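Long-range contacts in ATPase BagA (Mycobacterium tuberculosis H37Rv, PDB 6BS3), which hydrolyses ATP as one subunit of the heterodimeric BagAB complex, whose ATPase activity is required for resistance to nitric oxide and to elevated glycerol: residues A40-T44 against L330-A335; S236-N242 against P311-T317. One frame throughout, in Å; residues are numbered along the deposited sequence.

Contact 1 of 2, residues A40-T44 against L330-A335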
# COMPACT_ATOMS: atom_id res chain seq x y z
N ALA A 40 -2.63 17.55 6.63
CA ALA A 40 -1.72 18.72 6.63
C ALA A 40 -2.23 19.81 5.66
O ALA A 40 -2.12 20.98 5.97
CB ALA A 40 -0.30 18.29 6.27
N LEU A 41 -2.81 19.40 4.49
CA LEU A 41 -3.39 20.30 3.51
C LEU A 41 -4.61 21.01 4.11
O LEU A 41 -4.74 22.23 3.97
CB LEU A 41 -3.74 19.56 2.18
CG LEU A 41 -4.46 20.42 1.10
CD1 LEU A 41 -3.67 21.68 0.76
CD2 LEU A 41 -4.80 19.59 -0.15
N ALA A 42 -5.48 20.25 4.80
CA ALA A 42 -6.69 20.76 5.48
C ALA A 42 -6.31 21.82 6.50
O ALA A 42 -6.95 22.87 6.53
CB ALA A 42 -7.45 19.61 6.15
N LEU A 43 -5.24 21.57 7.30
CA LEU A 43 -4.71 22.51 8.30
C LEU A 43 -4.22 23.78 7.63
O LEU A 43 -4.48 24.86 8.15
CB LEU A 43 -3.56 21.90 9.16
CG LEU A 43 -3.97 20.82 10.19
CD1 LEU A 43 -2.74 20.05 10.70
CD2 LEU A 43 -4.74 21.43 11.38
N THR A 44 -3.55 23.64 6.48
CA THR A 44 -2.99 24.77 5.72
C THR A 44 -4.11 25.68 5.19
O THR A 44 -4.01 26.89 5.30
CB THR A 44 -2.06 24.29 4.58
OG1 THR A 44 -1.09 23.38 5.10
CG2 THR A 44 -1.34 25.43 3.91
N LEU A 330 4.30 19.69 8.72
CA LEU A 330 4.03 19.46 7.29
C LEU A 330 3.12 20.54 6.71
O LEU A 330 3.35 20.96 5.58
CB LEU A 330 3.47 18.05 7.04
CG LEU A 330 4.38 16.86 7.38
CD1 LEU A 330 3.61 15.56 7.25
CD2 LEU A 330 5.63 16.81 6.47
N SER A 331 2.15 21.05 7.50
CA SER A 331 1.24 22.15 7.12
C SER A 331 2.08 23.43 6.90
O SER A 331 1.92 24.10 5.88
CB SER A 331 0.20 22.37 8.22
OG SER A 331 -0.63 23.49 7.92
N GLU A 332 2.99 23.72 7.85
CA GLU A 332 3.94 24.82 7.79
C GLU A 332 4.84 24.69 6.52
O GLU A 332 5.01 25.67 5.81
CB GLU A 332 4.77 24.91 9.08
CG GLU A 332 5.74 26.08 9.11
CD GLU A 332 5.11 27.44 9.33
OE1 GLU A 332 4.63 28.05 8.35
OE2 GLU A 332 5.10 27.91 10.50
N SER A 333 5.33 23.47 6.22
CA SER A 333 6.13 23.22 5.00
C SER A 333 5.32 23.53 3.73
O SER A 333 5.83 24.20 2.84
CB SER A 333 6.66 21.79 4.98
OG SER A 333 7.24 21.51 3.72
N LEU A 334 4.04 23.10 3.67
CA LEU A 334 3.12 23.42 2.58
C LEU A 334 2.88 24.92 2.45
O LEU A 334 2.94 25.44 1.34
CB LEU A 334 1.77 22.71 2.75
CG LEU A 334 1.78 21.19 2.50
CD1 LEU A 334 0.44 20.59 2.86
CD2 LEU A 334 2.19 20.84 1.02
N ALA A 335 2.65 25.64 3.60
CA ALA A 335 2.41 27.09 3.62
C ALA A 335 3.60 27.88 3.03
O ALA A 335 3.39 28.79 2.23
CB ALA A 335 2.10 27.56 5.05
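Ser331 and Thr44 meet hydroxyl to hydroxyl between two helices, OG to OG1 2.9 Å apart; a hydrogen bond is possible here but not certain. Thr44 OG1 bonds to Ala40 O one turn back, at 2.8 Å. That carbonyl is gripped twice, because the helical Thr44 N reaches it from the other face of its plane. The intrahelical bond fits the torsion of Thr44: OG1 lies anti to the carbonyl carbon (chi1 -51°), which leaves CG2 4.0 Å from Ala335 N. Ser331 instead carries OG anti to the backbone N (chi1 176°), where the hydroxyl also rests against Leu43 CB. Short side chains suit this close, buried place, and Ala40 O satisfies the hydroxyl of Thr44.

Around the polar pair the packing is apolar. Ala40 CB points at the partner helix and meets Leu330 CB at 3.9 Å; a methyl suits segment axes that approach to 8.2 Å. Leu334 points back toward helix 34-46, and its CD1 lies 3.8 Å from Leu41 N. Leu330 itself touches the bound ADP. The two segments cross at -61°, packing the helix that follows the Walker A P-loop against the C-terminal helix of this P-loop ATPase domain.

Contact 2 of 2, residues S236-N242 against P311-T317. With ADP (adenosine-5'-diphosphate), chain C.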
# COMPACT_ATOMS: atom_id res chain seq x y z
N SER A 236 -1.59 19.40 -8.05
CA SER A 236 -0.14 19.33 -7.85
C SER A 236 0.34 17.90 -7.67
O SER A 236 -0.41 17.04 -7.22
CB SER A 236 0.24 20.12 -6.59
OG SER A 236 0.18 21.53 -6.75
N VAL A 237 1.62 17.67 -7.96
CA VAL A 237 2.28 16.40 -7.61
C VAL A 237 3.01 16.74 -6.29
O VAL A 237 3.73 17.73 -6.22
CB VAL A 237 3.23 15.84 -8.70
CG1 VAL A 237 4.10 14.71 -8.14
CG2 VAL A 237 2.45 15.36 -9.91
N ILE A 238 2.75 15.98 -5.22
CA ILE A 238 3.36 16.20 -3.92
C ILE A 238 4.36 15.11 -3.64
O ILE A 238 3.97 13.95 -3.43
CB ILE A 238 2.29 16.36 -2.79
CG1 ILE A 238 1.23 17.43 -3.16
CG2 ILE A 238 2.97 16.65 -1.42
CD1 ILE A 238 -0.04 17.60 -2.16
N VAL A 239 5.66 15.46 -3.68
CA VAL A 239 6.76 14.52 -3.42
C VAL A 239 7.01 14.50 -1.93
O VAL A 239 7.57 15.44 -1.38
CB VAL A 239 8.05 14.77 -4.26
CG1 VAL A 239 9.14 13.75 -3.90
CG2 VAL A 239 7.77 14.72 -5.76
N ASN A 240 6.55 13.43 -1.27
CA ASN A 240 6.69 13.23 0.16
C ASN A 240 8.04 12.57 0.53
O ASN A 240 8.71 11.98 -0.32
CB ASN A 240 5.52 12.35 0.66
CG ASN A 240 5.25 12.43 2.15
OD1 ASN A 240 5.63 13.39 2.84
ND2 ASN A 240 4.59 11.40 2.68
N ARG A 241 8.40 12.69 1.83
CA ARG A 241 9.57 12.10 2.50
C ARG A 241 10.89 12.32 1.76
O ARG A 241 11.62 11.36 1.48
CB ARG A 241 9.38 10.62 2.84
CG ARG A 241 8.10 10.32 3.58
CD ARG A 241 8.17 9.05 4.40
NE ARG A 241 8.53 7.89 3.60
CZ ARG A 241 8.70 6.67 4.08
NH1 ARG A 241 8.51 6.43 5.38
NH2 ARG A 241 9.06 5.67 3.28
N ASN A 242 11.19 13.59 1.47
CA ASN A 242 12.44 13.96 0.85
C ASN A 242 13.55 13.84 1.88
O ASN A 242 13.27 13.88 3.08
CB ASN A 242 12.37 15.38 0.30
CG ASN A 242 11.62 15.43 -1.00
OD1 ASN A 242 12.16 15.06 -2.06
ND2 ASN A 242 10.37 15.88 -0.92
N PRO A 311 2.47 21.47 -11.47
CA PRO A 311 3.20 21.97 -10.29
C PRO A 311 3.61 20.85 -9.32
O PRO A 311 2.92 19.84 -9.16
CB PRO A 311 2.23 22.96 -9.62
CG PRO A 311 0.95 22.79 -10.30
CD PRO A 311 1.11 22.03 -11.56
N ARG A 312 4.75 21.05 -8.70
CA ARG A 312 5.33 20.10 -7.79
C ARG A 312 5.66 20.71 -6.44
O ARG A 312 6.30 21.76 -6.36
CB ARG A 312 6.58 19.46 -8.43
CG ARG A 312 6.27 18.14 -9.13
CD ARG A 312 7.27 17.80 -10.20
NE ARG A 312 8.52 17.32 -9.63
CZ ARG A 312 9.59 17.00 -10.35
NH1 ARG A 312 9.56 17.11 -11.67
NH2 ARG A 312 10.69 16.56 -9.76
N LEU A 313 5.22 20.02 -5.39
CA LEU A 313 5.43 20.36 -3.99
C LEU A 313 6.32 19.27 -3.38
O LEU A 313 6.31 18.13 -3.87
CB LEU A 313 4.07 20.45 -3.21
CG LEU A 313 3.10 21.60 -3.62
CD1 LEU A 313 1.69 21.34 -3.13
CD2 LEU A 313 3.59 22.95 -3.11
N GLU A 314 7.11 19.62 -2.34
CA GLU A 314 8.04 18.73 -1.66
C GLU A 314 7.88 18.86 -0.16
O GLU A 314 7.93 19.97 0.37
CB GLU A 314 9.51 19.05 -1.99
CG GLU A 314 9.92 18.98 -3.46
CD GLU A 314 9.42 20.12 -4.32
OE1 GLU A 314 9.26 21.25 -3.79
OE2 GLU A 314 9.15 19.88 -5.52
N LEU A 315 7.76 17.72 0.52
CA LEU A 315 7.67 17.64 1.96
C LEU A 315 8.87 16.87 2.51
O LEU A 315 9.37 15.95 1.84
CB LEU A 315 6.34 17.00 2.41
CG LEU A 315 5.07 17.80 2.05
CD1 LEU A 315 3.84 16.99 2.36
CD2 LEU A 315 5.02 19.13 2.80
N PRO A 316 9.37 17.23 3.72
CA PRO A 316 10.49 16.48 4.29
C PRO A 316 10.02 15.18 4.97
O PRO A 316 8.82 14.87 5.00
CB PRO A 316 11.06 17.47 5.32
CG PRO A 316 9.82 18.17 5.85
CD PRO A 316 8.90 18.29 4.64
N THR A 317 10.99 14.42 5.50
CA THR A 317 10.76 13.22 6.28
C THR A 317 10.73 13.69 7.74
O THR A 317 11.67 14.36 8.20
CB THR A 317 11.93 12.23 6.10
OG1 THR A 317 12.00 11.79 4.75
CG2 THR A 317 11.84 11.02 7.04
PB ADP C . -1.43 6.52 2.71
O1B ADP C . -2.74 7.10 3.28
O2B ADP C . -1.45 4.98 2.82
O3B ADP C . -1.11 6.98 1.31
PA ADP C . -0.12 7.44 5.21
O1A ADP C . -0.92 6.49 6.12
O2A ADP C . -0.55 8.85 5.39
O3A ADP C . -0.27 6.98 3.70
O5' ADP C . 1.44 7.21 5.34
C5' ADP C . 2.14 5.94 5.32
C4' ADP C . 3.10 5.92 6.48
O4' ADP C . 4.11 6.92 6.28
C3' ADP C . 2.50 6.20 7.86
O3' ADP C . 3.14 5.39 8.84
C2' ADP C . 2.79 7.69 8.07
O2' ADP C . 2.83 8.09 9.43
C1' ADP C . 4.14 7.82 7.37
N9 ADP C . 4.45 9.16 6.86
C8 ADP C . 3.71 9.90 5.98
N7 ADP C . 4.27 11.04 5.63
C5 ADP C . 5.46 11.04 6.33
C6 ADP C . 6.54 11.96 6.38
N6 ADP C . 6.56 13.11 5.71
N1 ADP C . 7.61 11.64 7.15
C2 ADP C . 7.59 10.49 7.83
N3 ADP C . 6.63 9.56 7.88
C4 ADP C . 5.59 9.89 7.10
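Leu315 O is gripped twice by Asn242: the backbone N reaches it at 3.0 Å in the carbonyl plane, and ND2 at 2.9 Å from above that plane. The oxygen lies close to the amide plane of Asn242, and CG anti to the carbonyl carbon (chi1 -78°) folds the side chain back over the neighbouring strand, bringing ND2 against Glu314 CB. A short amide thus fastens the chain where it turns a corner at Arg241. Just beyond, Thr317 OG1 donates to Asn242 O from above its carbonyl plane.

Before the corner the strands run parallel, with Val237 N bonded to Pro311 O, Leu313 N to Val237 O, Val239 N to Leu313 O and Leu315 N to Val239 O. On one face Ile238 CG1 lies alongside Leu313 CD1 at 3.9 Å, while its CG2 meets Leu315 CD1; these branched apolar chains suit the buried face, where Ile37 of helix 34-46 touches both Ile238 and Leu315. On the other face Val237 CB lies beside Arg312 CG, whose NH1 forms a salt bridge with Asp306.

The strand ends hold adenine. ADP N6 donates to Pro316 O at 3.0 Å and, weakly, to Asn240 OD1. Asn240 ND2 lies 3.0 Å from N7 and is hydrogen-bonded to Thr32 O of the P-loop region. The aliphatic part of Arg241 packs on the base, CG 3.6 Å from C6. The backbone carbonyl of Pro316 serves as acceptor although proline has no N-H to donate, and asparagine offers an oxygen and an NH2 group side by side. This is the adenine pocket at the C-terminal ends of parallel strands in an ArsA/Get3-type P-loop ATPase.

How the contacts relate
Contact 1 is a buried helix-helix crossing; contact 2 is a partly buried pairing of parallel strands, with strand 312-316 outermost of the sheet within this chain. The C-terminal part of the chain links them: strand 312-316 of contact 2 is followed by helix 324-336 of contact 1, which folds back so that Ser333 OG lies 3.4 Å from Leu315 CD2. Their chemistry differs accordingly. Ala40 and the Ser331/Thr44 pair are consistent with close helix packing, with leucines beside them, whereas mainly main-chain bonds join the strands, helped by side-chain bonds at the corner. Both border ADP, contact 1 through Leu330 and contact 2 through polar groups and the aliphatic part of Arg241.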